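Local coordinates for protein glutathione S-transferase (Vibrio parahaemolyticus, PDB 7MIQ) that probably catalyses the conjugation of glutathione to electrophilic substrates, as a dimeric Gtt2-class glutathione S-transferase, at residues Val101-Ala112 / Trp130-Phe141; Lys13-Glu21 / Phe160-Ile169. All coordinates share one frame; numbering follows the deposited sequence.

How the contacts relate
Both contacts are buried helix pairs, but they sit at different levels of the glutathione S-transferase fold. Contact 1 lies inside the all-helical C-terminal domain, its centre about 14 Å from that of the chain, and reaches the second subunit through several of its residues. Contact 2 is more central, about 6 Å from centre to centre, and joins the thioredoxin-like domain to the helical one. Small residues let the helices of contact 1 come close together, whereas branched and aromatic side chains hold those of contact 2 farther apart. The two meet where E102 of helix 88-114 forms a salt bridge with R14, its OE2 2.8 Å from R14 NH2; V101 and E102 also pack on T166.

Contact 1: Val101-Ala112 / Trp130-Phe141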
loop_
_atom_site.group_PDB
_atom_site.type_symbol
_atom_site.label_atom_id
_atom_site.label_comp_id
_atom_site.label_asym_id
_atom_site.label_seq_id
_atom_site.Cartn_x
_atom_site.Cartn_y
_atom_site.Cartn_z
ATOM N N VAL A 101 -8.490 -2.672 -0.674
ATOM C CA VAL A 101 -8.879 -3.269 0.604
ATOM C C VAL A 101 -8.060 -2.678 1.753
ATOM O O VAL A 101 -8.588 -2.423 2.842
ATOM C CB VAL A 101 -8.748 -4.806 0.543
ATOM C CG1 VAL A 101 -8.891 -5.416 1.931
ATOM C CG2 VAL A 101 -9.793 -5.401 -0.404
ATOM N N GLU A 102 -6.763 -2.455 1.535
ATOM C CA GLU A 102 -5.884 -1.936 2.614
ATOM C C GLU A 102 -6.259 -0.488 2.962
ATOM O O GLU A 102 -6.589 -0.255 4.115
ATOM C CB GLU A 102 -4.410 -2.061 2.251
ATOM C CG GLU A 102 -3.862 -3.453 2.443
ATOM C CD GLU A 102 -2.425 -3.577 1.980
ATOM O OE1 GLU A 102 -2.130 -3.167 0.841
ATOM O OE2 GLU A 102 -1.616 -4.074 2.759
ATOM N N PHE A 103 -6.260 0.440 2.002
ATOM C CA PHE A 103 -6.611 1.831 2.311
ATOM C C PHE A 103 -8.060 1.963 2.767
ATOM O O PHE A 103 -8.337 2.447 3.870
ATOM C CB PHE A 103 -6.385 2.746 1.108
ATOM C CG PHE A 103 -6.419 4.209 1.451
ATOM C CD1 PHE A 103 -5.347 4.803 2.101
ATOM C CD2 PHE A 103 -7.519 4.988 1.132
ATOM C CE1 PHE A 103 -5.371 6.146 2.422
ATOM C CE2 PHE A 103 -7.549 6.334 1.450
ATOM C CZ PHE A 103 -6.475 6.913 2.098
ATOM N N GLN A 104 -9.003 1.574 1.909
ATOM C CA GLN A 104 -10.408 1.850 2.181
ATOM C C GLN A 104 -10.996 0.932 3.243
ATOM O O GLN A 104 -12.055 1.248 3.795
ATOM C CB GLN A 104 -11.219 1.751 0.885
ATOM C CG GLN A 104 -10.694 2.664 -0.222
ATOM C CD GLN A 104 -11.448 2.512 -1.531
ATOM O OE1 GLN A 104 -12.657 2.281 -1.539
ATOM N NE2 GLN A 104 -10.733 2.643 -2.648
ATOM N N GLY A 105 -10.338 -0.181 3.553
ATOM C CA GLY A 105 -10.872 -1.103 4.534
ATOM C C GLY A 105 -10.000 -1.299 5.759
ATOM O O GLY A 105 -10.333 -0.814 6.845
ATOM N N LEU A 106 -8.877 -2.005 5.589
ATOM C CA LEU A 106 -8.061 -2.413 6.730
ATOM C C LEU A 106 -7.544 -1.211 7.509
ATOM O O LEU A 106 -7.689 -1.145 8.735
ATOM C CB LEU A 106 -6.893 -3.280 6.256
ATOM C CG LEU A 106 -6.012 -3.842 7.370
ATOM C CD1 LEU A 106 -6.838 -4.683 8.339
ATOM C CD2 LEU A 106 -4.872 -4.662 6.786
ATOM N N TYR A 107 -6.920 -0.257 6.814
ATOM C CA TYR A 107 -6.352 0.903 7.495
ATOM C C TYR A 107 -7.424 1.680 8.251
ATOM O O TYR A 107 -7.203 2.111 9.390
ATOM C CB TYR A 107 -5.648 1.811 6.485
ATOM C CG TYR A 107 -4.401 1.242 5.838
ATOM C CD1 TYR A 107 -3.729 0.157 6.389
ATOM C CD2 TYR A 107 -3.890 1.807 4.673
ATOM C CE1 TYR A 107 -2.583 -0.354 5.791
ATOM C CE2 TYR A 107 -2.751 1.305 4.070
ATOM C CZ TYR A 107 -2.101 0.226 4.632
ATOM O OH TYR A 107 -0.966 -0.269 4.027
ATOM N N ALA A 108 -8.593 1.870 7.634
ATOM C CA ALA A 108 -9.686 2.553 8.317
ATOM C C ALA A 108 -10.181 1.759 9.519
ATOM O O ALA A 108 -10.582 2.352 10.529
ATOM C CB ALA A 108 -10.832 2.815 7.341
ATOM N N ALA A 109 -10.160 0.425 9.435
ATOM C CA ALA A 109 -10.583 -0.391 10.570
ATOM C C ALA A 109 -9.590 -0.293 11.719
ATOM O O ALA A 109 -9.990 -0.219 12.886
ATOM C CB ALA A 109 -10.761 -1.846 10.135
ATOM N N PHE A 110 -8.291 -0.304 11.405
ATOM C CA PHE A 110 -7.264 -0.073 12.418
ATOM C C PHE A 110 -7.507 1.241 13.150
ATOM O O PHE A 110 -7.522 1.287 14.386
ATOM C CB PHE A 110 -5.878 -0.061 11.769
ATOM C CG PHE A 110 -5.161 -1.384 11.804
ATOM C CD1 PHE A 110 -4.599 -1.853 12.979
ATOM C CD2 PHE A 110 -5.016 -2.141 10.651
ATOM C CE1 PHE A 110 -3.920 -3.059 13.012
ATOM C CE2 PHE A 110 -4.343 -3.352 10.678
ATOM C CZ PHE A 110 -3.794 -3.811 11.861
ATOM N N GLN A 111 -7.698 2.326 12.394
ATOM C CA GLN A 111 -7.842 3.646 13.001
ATOM C C GLN A 111 -9.088 3.729 13.872
ATOM O O GLN A 111 -9.058 4.331 14.952
ATOM C CB GLN A 111 -7.877 4.721 11.914
ATOM C CG GLN A 111 -6.553 4.913 11.193
ATOM C CD GLN A 111 -5.447 5.372 12.124
ATOM O OE1 GLN A 111 -5.687 6.121 13.072
ATOM N NE2 GLN A 111 -4.227 4.916 11.862
ATOM N N ALA A 112 -10.197 3.141 13.421
ATOM C CA ALA A 112 -11.408 3.145 14.234
ATOM C C ALA A 112 -11.225 2.303 15.489
ATOM O O ALA A 112 -11.740 2.652 16.559
ATOM C CB ALA A 112 -12.595 2.641 13.415
ATOM N N TRP A 130 -12.229 11.130 15.107
ATOM C CA TRP A 130 -11.519 10.488 14.007
ATOM C C TRP A 130 -11.820 8.995 13.958
ATOM O O TRP A 130 -11.972 8.424 12.872
ATOM C CB TRP A 130 -10.015 10.732 14.130
ATOM C CG TRP A 130 -9.203 10.097 13.032
ATOM C CD1 TRP A 130 -8.175 9.212 13.180
ATOM C CD2 TRP A 130 -9.362 10.293 11.618
ATOM N NE1 TRP A 130 -7.680 8.849 11.950
ATOM C CE2 TRP A 130 -8.392 9.498 10.975
ATOM C CE3 TRP A 130 -10.227 11.065 10.835
ATOM C CZ2 TRP A 130 -8.264 9.452 9.588
ATOM C CZ3 TRP A 130 -10.099 11.017 9.458
ATOM C CH2 TRP A 130 -9.124 10.217 8.849
ATOM N N GLY A 131 -11.911 8.349 15.122
ATOM C CA GLY A 131 -12.309 6.952 15.148
ATOM C C GLY A 131 -13.701 6.738 14.589
ATOM O O GLY A 131 -13.949 5.772 13.863
ATOM N N GLU A 132 -14.628 7.643 14.913
ATOM C CA GLU A 132 -15.976 7.559 14.361
ATOM C C GLU A 132 -15.972 7.821 12.861
ATOM O O GLU A 132 -16.709 7.174 12.108
ATOM C CB GLU A 132 -16.899 8.546 15.076
ATOM C CG GLU A 132 -18.352 8.473 14.631
ATOM C CD GLU A 132 -19.022 7.169 15.026
ATOM O OE1 GLU A 132 -18.550 6.521 15.985
ATOM O OE2 GLU A 132 -20.018 6.790 14.374
ATOM N N GLU A 133 -15.155 8.775 12.409
ATOM C CA GLU A 133 -15.017 9.003 10.975
ATOM C C GLU A 133 -14.400 7.792 10.288
ATOM O O GLU A 133 -14.838 7.393 9.201
ATOM C CB GLU A 133 -14.178 10.259 10.724
ATOM C CG GLU A 133 -13.820 10.503 9.268
ATOM C CD GLU A 133 -15.035 10.736 8.389
ATOM O OE1 GLU A 133 -16.092 11.138 8.920
ATOM O OE2 GLU A 133 -14.930 10.515 7.164
ATOM N N SER A 134 -13.393 7.181 10.919
ATOM C CA SER A 134 -12.770 5.994 10.348
ATOM C C SER A 134 -13.755 4.834 10.274
ATOM O O SER A 134 -13.759 4.075 9.297
ATOM C CB SER A 134 -11.539 5.607 11.165
ATOM O OG SER A 134 -10.580 6.653 11.163
ATOM N N LYS A 135 -14.609 4.687 11.291
ATOM C CA LYS A 135 -15.605 3.618 11.260
ATOM C C LYS A 135 -16.609 3.833 10.135
ATOM O O LYS A 135 -17.011 2.875 9.465
ATOM C CB LYS A 135 -16.319 3.518 12.608
ATOM C CG LYS A 135 -17.355 2.402 12.665
ATOM C CD LYS A 135 -17.840 2.154 14.083
ATOM C CE LYS A 135 -18.802 0.980 14.134
ATOM N NZ LYS A 135 -19.171 0.628 15.534
ATOM N N SER A 136 -17.015 5.086 9.905
ATOM C CA SER A 136 -17.929 5.377 8.806
ATOM C C SER A 136 -17.317 5.022 7.459
ATOM O O SER A 136 -18.035 4.617 6.537
ATOM C CB SER A 136 -18.331 6.854 8.832
ATOM O OG SER A 136 -18.923 7.193 10.075
ATOM N N ARG A 137 -15.997 5.159 7.323
ATOM C CA ARG A 137 -15.349 4.770 6.076
ATOM C C ARG A 137 -15.383 3.257 5.888
ATOM O O ARG A 137 -15.550 2.772 4.762
ATOM C CB ARG A 137 -13.916 5.303 6.041
ATOM C CG ARG A 137 -13.850 6.819 5.864
ATOM C CD ARG A 137 -12.421 7.334 5.741
ATOM N NE ARG A 137 -11.635 6.562 4.786
ATOM C CZ ARG A 137 -10.501 5.940 5.080
ATOM N NH1 ARG A 137 -9.963 6.016 6.287
ATOM N NH2 ARG A 137 -9.886 5.231 4.136
ATOM N N VAL A 138 -15.237 2.498 6.976
ATOM C CA VAL A 138 -15.396 1.046 6.899
ATOM C C VAL A 138 -16.793 0.695 6.400
ATOM O O VAL A 138 -16.962 -0.127 5.492
ATOM C CB VAL A 138 -15.110 0.397 8.264
ATOM C CG1 VAL A 138 -15.456 -1.087 8.226
ATOM C CG2 VAL A 138 -13.657 0.596 8.659
ATOM N N LEU A 139 -17.817 1.326 6.983
ATOM C CA LEU A 139 -19.191 1.028 6.594
ATOM C C LEU A 139 -19.463 1.394 5.141
ATOM O O LEU A 139 -20.247 0.714 4.469
ATOM C CB LEU A 139 -20.169 1.760 7.517
ATOM C CG LEU A 139 -20.134 1.375 8.999
ATOM C CD1 LEU A 139 -20.978 2.335 9.828
ATOM C CD2 LEU A 139 -20.618 -0.050 9.188
ATOM N N GLU A 140 -18.828 2.454 4.637
ATOM C CA GLU A 140 -19.052 2.852 3.250
ATOM C C GLU A 140 -18.351 1.919 2.270
ATOM O O GLU A 140 -18.803 1.772 1.128
ATOM C CB GLU A 140 -18.587 4.292 3.038
ATOM C CG GLU A 140 -19.453 5.325 3.743
ATOM C CD GLU A 140 -18.863 6.719 3.686
ATOM O OE1 GLU A 140 -17.718 6.863 3.204
ATOM O OE2 GLU A 140 -19.540 7.672 4.126
ATOM N N PHE A 141 -17.255 1.281 2.684
ATOM C CA PHE A 141 -16.555 0.380 1.776
ATOM C C PHE A 141 -17.219 -0.992 1.696
ATOM O O PHE A 141 -17.100 -1.667 0.668
ATOM C CB PHE A 141 -15.091 0.236 2.197
ATOM C CG PHE A 141 -14.327 -0.782 1.391
ATOM C CD1 PHE A 141 -14.184 -0.634 0.021
ATOM C CD2 PHE A 141 -13.750 -1.881 2.006
ATOM C CE1 PHE A 141 -13.485 -1.569 -0.726
ATOM C CE2 PHE A 141 -13.044 -2.818 1.265
ATOM C CZ PHE A 141 -12.915 -2.663 -0.102
HETATM O O HOH W 1 -13.970 3.750 2.776
#
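In the helical bundle of the C-terminal domain, segments 101-112 and 130-141 (on helices 88-114 and 127-151) run roughly antiparallel, and small residues bring their axes within 7.7 Å. The backbones come nearest at A112 and G131, with CA atoms 4.0 Å apart, and A112 CB rests 3.4 Å from G131 O. One turn along, A108 CB covers one face of the R137 guanidinium. The arginine chain bends at chi3 (48°), turning the group back across helix 101-112, where NH2 gives a weak, bent hydrogen bond to F103 O (3.2 Å, 130°). V138 CG2 fits against the backbone of A109, 3.6 Å from its N. Near W130, whose ring stacks on W130 of the second subunit, S134 OG bonds to W130 O at 2.8 Å from above the carbonyl plane, while S134 N reaches that oxygen from the opposite face. At the other end a water bridges the helices, donating to R137 O and weakly to Q104 O. F141 CD2 lies 3.9 Å from G105 CA at the pi-type turn of 101-107, its ring also touching V101, and Q104 CB sits over one ring face, offset toward the rim, a CH-pi contact 4.2 Å from the centroid.

Contact 2: Lys13-Glu21 / Phe160-Ile169; sequences KRVSIFLKE and FSVVDITGYI
The guanidinium of R14 meets T166 and a water at its edge. The water lies in its plane and accepts from R14 NE at 2.8 Å, whereas T166 OG1, 3.0 Å from R14 NH2, is tilted 27° out of that plane. A bend at chi3 (78°) turns the group toward the threonine; the water also lies 2.6 Å from T166 OG1, closing a small polar ring. R14 NH2 additionally forms a salt bridge with E102; E102 of helix 88-114 and T166 of helix 162-177 thus grip the buried guanidinium, while H98 bonds the threonine hydroxyl. At the far end, the E21 carboxylate faces the F160 ring across the contact with their planes 38° apart, F160 CE2 lying 3.6 Å from E21 CD. R199 serves both, as salt-bridge partner of E21 and cation-pi partner of F160.

Helix 10-22 is the first helix of the thioredoxin-like domain, and here it packs on helix 162-177 of the C-terminal domain, forming part of the interdomain interface of the glutathione S-transferase fold. Between the polar ends the interface is apolar. I165 sits at its middle: CG2 touches I17 CG2 at 4.0 Å where the two side chains lie alongside, pointing opposite ways, while CD1 reaches the F18 ring at CD2 (3.9 Å). V162 CG2 touches CD2 and CE2 of the same ring, both at 3.9 Å. Helix 162-177 starts in a capping box: S161 OG accepts from V163 N, and D164 OD2 accepts from S161 N at 2.9 Å through its anti lone pair.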
loop_
_atom_site.group_PDB
_atom_site.type_symbol
_atom_site.label_atom_id
_atom_site.label_comp_id
_atom_site.label_asym_id
_atom_site.label_seq_id
_atom_site.Cartn_x
_atom_site.Cartn_y
_atom_site.Cartn_z
ATOM N N LYS A 13 -0.201 -12.095 12.125
ATOM C CA LYS A 13 -1.047 -13.160 11.592
ATOM C C LYS A 13 -1.153 -13.093 10.073
ATOM O O LYS A 13 -1.376 -14.120 9.423
ATOM C CB LYS A 13 -2.444 -13.095 12.216
ATOM C CG LYS A 13 -2.519 -13.583 13.660
ATOM C CD LYS A 13 -2.067 -15.031 13.786
ATOM C CE LYS A 13 -2.256 -15.543 15.205
ATOM N NZ LYS A 13 -1.875 -16.975 15.342
ATOM N N ARG A 14 -1.021 -11.899 9.488
ATOM C CA ARG A 14 -1.008 -11.804 8.031
ATOM C C ARG A 14 0.121 -12.642 7.446
ATOM O O ARG A 14 -0.061 -13.325 6.431
ATOM C CB ARG A 14 -0.877 -10.345 7.592
ATOM C CG ARG A 14 -2.112 -9.494 7.866
ATOM C CD ARG A 14 -1.861 -8.040 7.496
ATOM N NE ARG A 14 -1.942 -7.812 6.057
ATOM C CZ ARG A 14 -1.757 -6.634 5.478
ATOM N NH1 ARG A 14 -1.441 -5.559 6.182
ATOM N NH2 ARG A 14 -1.891 -6.532 4.159
ATOM N N VAL A 15 1.291 -12.609 8.083
ATOM C CA VAL A 15 2.426 -13.397 7.613
ATOM C C VAL A 15 2.241 -14.871 7.943
ATOM O O VAL A 15 2.577 -15.745 7.134
ATOM C CB VAL A 15 3.731 -12.841 8.214
ATOM C CG1 VAL A 15 4.923 -13.722 7.824
ATOM C CG2 VAL A 15 3.947 -11.403 7.762
ATOM N N SER A 16 1.712 -15.172 9.137
ATOM C CA SER A 16 1.556 -16.564 9.559
ATOM C C SER A 16 0.625 -17.330 8.629
ATOM O O SER A 16 0.909 -18.477 8.263
ATOM C CB SER A 16 1.030 -16.629 10.996
ATOM O OG SER A 16 2.003 -16.196 11.927
ATOM N N ILE A 17 -0.500 -16.722 8.249
ATOM C CA ILE A 17 -1.439 -17.389 7.349
ATOM C C ILE A 17 -0.803 -17.605 5.980
ATOM O O ILE A 17 -0.937 -18.677 5.376
ATOM C CB ILE A 17 -2.739 -16.572 7.249
ATOM C CG1 ILE A 17 -3.446 -16.523 8.607
ATOM C CG2 ILE A 17 -3.661 -17.144 6.178
ATOM C CD1 ILE A 17 -4.568 -15.492 8.657
ATOM N N PHE A 18 -0.102 -16.587 5.472
ATOM C CA PHE A 18 0.575 -16.703 4.183
ATOM C C PHE A 18 1.596 -17.834 4.200
ATOM O O PHE A 18 1.666 -18.639 3.263
ATOM C CB PHE A 18 1.246 -15.371 3.846
ATOM C CG PHE A 18 1.736 -15.266 2.428
ATOM C CD1 PHE A 18 2.946 -15.823 2.050
ATOM C CD2 PHE A 18 0.996 -14.577 1.482
ATOM C CE1 PHE A 18 3.401 -15.711 0.745
ATOM C CE2 PHE A 18 1.444 -14.459 0.175
ATOM C CZ PHE A 18 2.646 -15.029 -0.194
ATOM N N LEU A 19 2.392 -17.914 5.266
ATOM C CA LEU A 19 3.397 -18.965 5.365
ATOM C C LEU A 19 2.748 -20.345 5.378
ATOM O O LEU A 19 3.245 -21.278 4.738
ATOM C CB LEU A 19 4.244 -18.744 6.617
ATOM C CG LEU A 19 5.620 -19.401 6.677
ATOM C CD1 LEU A 19 6.430 -19.061 5.437
ATOM C CD2 LEU A 19 6.342 -18.946 7.930
ATOM N N LYS A 20 1.623 -20.489 6.085
ATOM C CA LYS A 20 0.920 -21.768 6.083
ATOM C C LYS A 20 0.374 -22.104 4.701
ATOM O O LYS A 20 0.429 -23.265 4.277
ATOM C CB LYS A 20 -0.209 -21.759 7.114
ATOM C CG LYS A 20 0.229 -22.069 8.533
ATOM C CD LYS A 20 -0.958 -22.040 9.487
ATOM C CE LYS A 20 -0.539 -22.382 10.907
ATOM N NZ LYS A 20 -1.665 -22.226 11.872
ATOM N N GLU A 21 -0.163 -21.109 3.985
ATOM C CA GLU A 21 -0.715 -21.363 2.656
ATOM C C GLU A 21 0.345 -21.937 1.721
ATOM O O GLU A 21 0.091 -22.908 1.000
ATOM C CB GLU A 21 -1.307 -20.079 2.066
ATOM C CG GLU A 21 -2.683 -19.686 2.605
ATOM C CD GLU A 21 -3.799 -20.608 2.122
ATOM O OE1 GLU A 21 -3.587 -21.364 1.147
ATOM O OE2 GLU A 21 -4.893 -20.571 2.718
ATOM N N PHE A 160 -8.057 -17.678 -5.112
ATOM C CA PHE A 160 -7.588 -17.225 -3.808
ATOM C C PHE A 160 -6.218 -16.574 -3.953
ATOM O O PHE A 160 -5.334 -17.110 -4.627
ATOM C CB PHE A 160 -7.524 -18.407 -2.838
ATOM C CG PHE A 160 -6.982 -18.060 -1.479
ATOM C CD1 PHE A 160 -7.809 -17.527 -0.502
ATOM C CD2 PHE A 160 -5.646 -18.289 -1.169
ATOM C CE1 PHE A 160 -7.317 -17.212 0.753
ATOM C CE2 PHE A 160 -5.143 -17.972 0.084
ATOM C CZ PHE A 160 -5.981 -17.435 1.047
ATOM N N SER A 161 -6.046 -15.412 -3.323
ATOM C CA SER A 161 -4.797 -14.668 -3.407
ATOM C C SER A 161 -4.518 -14.006 -2.064
ATOM O O SER A 161 -5.312 -14.097 -1.123
ATOM C CB SER A 161 -4.849 -13.615 -4.520
ATOM O OG SER A 161 -5.625 -12.499 -4.116
ATOM N N VAL A 162 -3.378 -13.312 -1.991
ATOM C CA VAL A 162 -2.996 -12.609 -0.770
ATOM C C VAL A 162 -4.046 -11.574 -0.374
ATOM O O VAL A 162 -4.190 -11.247 0.811
ATOM C CB VAL A 162 -1.604 -11.966 -0.952
ATOM C CG1 VAL A 162 -1.658 -10.870 -2.007
ATOM C CG2 VAL A 162 -1.075 -11.428 0.377
ATOM N N VAL A 163 -4.799 -11.046 -1.344
ATOM C CA VAL A 163 -5.829 -10.062 -1.018
ATOM C C VAL A 163 -6.901 -10.675 -0.130
ATOM O O VAL A 163 -7.488 -9.991 0.718
ATOM C CB VAL A 163 -6.436 -9.467 -2.305
ATOM C CG1 VAL A 163 -7.445 -8.372 -1.962
ATOM C CG2 VAL A 163 -5.338 -8.914 -3.206
ATOM N N ASP A 164 -7.169 -11.969 -0.297
ATOM C CA ASP A 164 -8.181 -12.621 0.526
ATOM C C ASP A 164 -7.697 -12.830 1.954
ATOM O O ASP A 164 -8.510 -12.846 2.886
ATOM C CB ASP A 164 -8.587 -13.942 -0.122
ATOM C CG ASP A 164 -9.172 -13.743 -1.509
ATOM O OD1 ASP A 164 -10.333 -13.293 -1.606
ATOM O OD2 ASP A 164 -8.461 -14.003 -2.502
ATOM N N ILE A 165 -6.386 -12.989 2.154
ATOM C CA ILE A 165 -5.851 -12.997 3.515
ATOM C C ILE A 165 -6.085 -11.643 4.168
ATOM O O ILE A 165 -6.573 -11.547 5.302
ATOM C CB ILE A 165 -4.354 -13.359 3.507
ATOM C CG1 ILE A 165 -4.131 -14.721 2.845
ATOM C CG2 ILE A 165 -3.794 -13.348 4.926
ATOM C CD1 ILE A 165 -2.671 -15.101 2.725
ATOM N N THR A 166 -5.752 -10.573 3.445
ATOM C CA THR A 166 -5.927 -9.221 3.965
ATOM C C THR A 166 -7.401 -8.892 4.174
ATOM O O THR A 166 -7.764 -8.256 5.171
ATOM C CB THR A 166 -5.270 -8.226 3.009
ATOM O OG1 THR A 166 -3.863 -8.498 2.950
ATOM C CG2 THR A 166 -5.493 -6.793 3.469
ATOM N N GLY A 167 -8.267 -9.318 3.252
ATOM C CA GLY A 167 -9.691 -9.088 3.439
ATOM C C GLY A 167 -10.239 -9.799 4.662
ATOM O O GLY A 167 -11.078 -9.258 5.388
ATOM N N TYR A 168 -9.772 -11.028 4.902
ATOM C CA TYR A 168 -10.189 -11.784 6.080
ATOM C C TYR A 168 -9.832 -11.045 7.364
ATOM O O TYR A 168 -10.666 -10.922 8.270
ATOM C CB TYR A 168 -9.547 -13.175 6.030
ATOM C CG TYR A 168 -9.597 -14.009 7.296
ATOM C CD1 TYR A 168 -10.672 -14.853 7.561
ATOM C CD2 TYR A 168 -8.540 -13.992 8.200
ATOM C CE1 TYR A 168 -10.701 -15.637 8.714
ATOM C CE2 TYR A 168 -8.561 -14.766 9.345
ATOM C CZ TYR A 168 -9.639 -15.586 9.597
ATOM O OH TYR A 168 -9.641 -16.355 10.738
ATOM N N ILE A 169 -8.607 -10.517 7.449
ATOM C CA ILE A 169 -8.210 -9.737 8.619
ATOM C C ILE A 169 -9.071 -8.485 8.744
ATOM O O ILE A 169 -9.491 -8.112 9.847
ATOM C CB ILE A 169 -6.708 -9.390 8.551
ATOM C CG1 ILE A 169 -5.855 -10.661 8.615
ATOM C CG2 ILE A 169 -6.321 -8.425 9.672
ATOM C CD1 ILE A 169 -6.015 -11.440 9.904
HETATM O O HOH W 2 -2.352 -10.017 4.439
#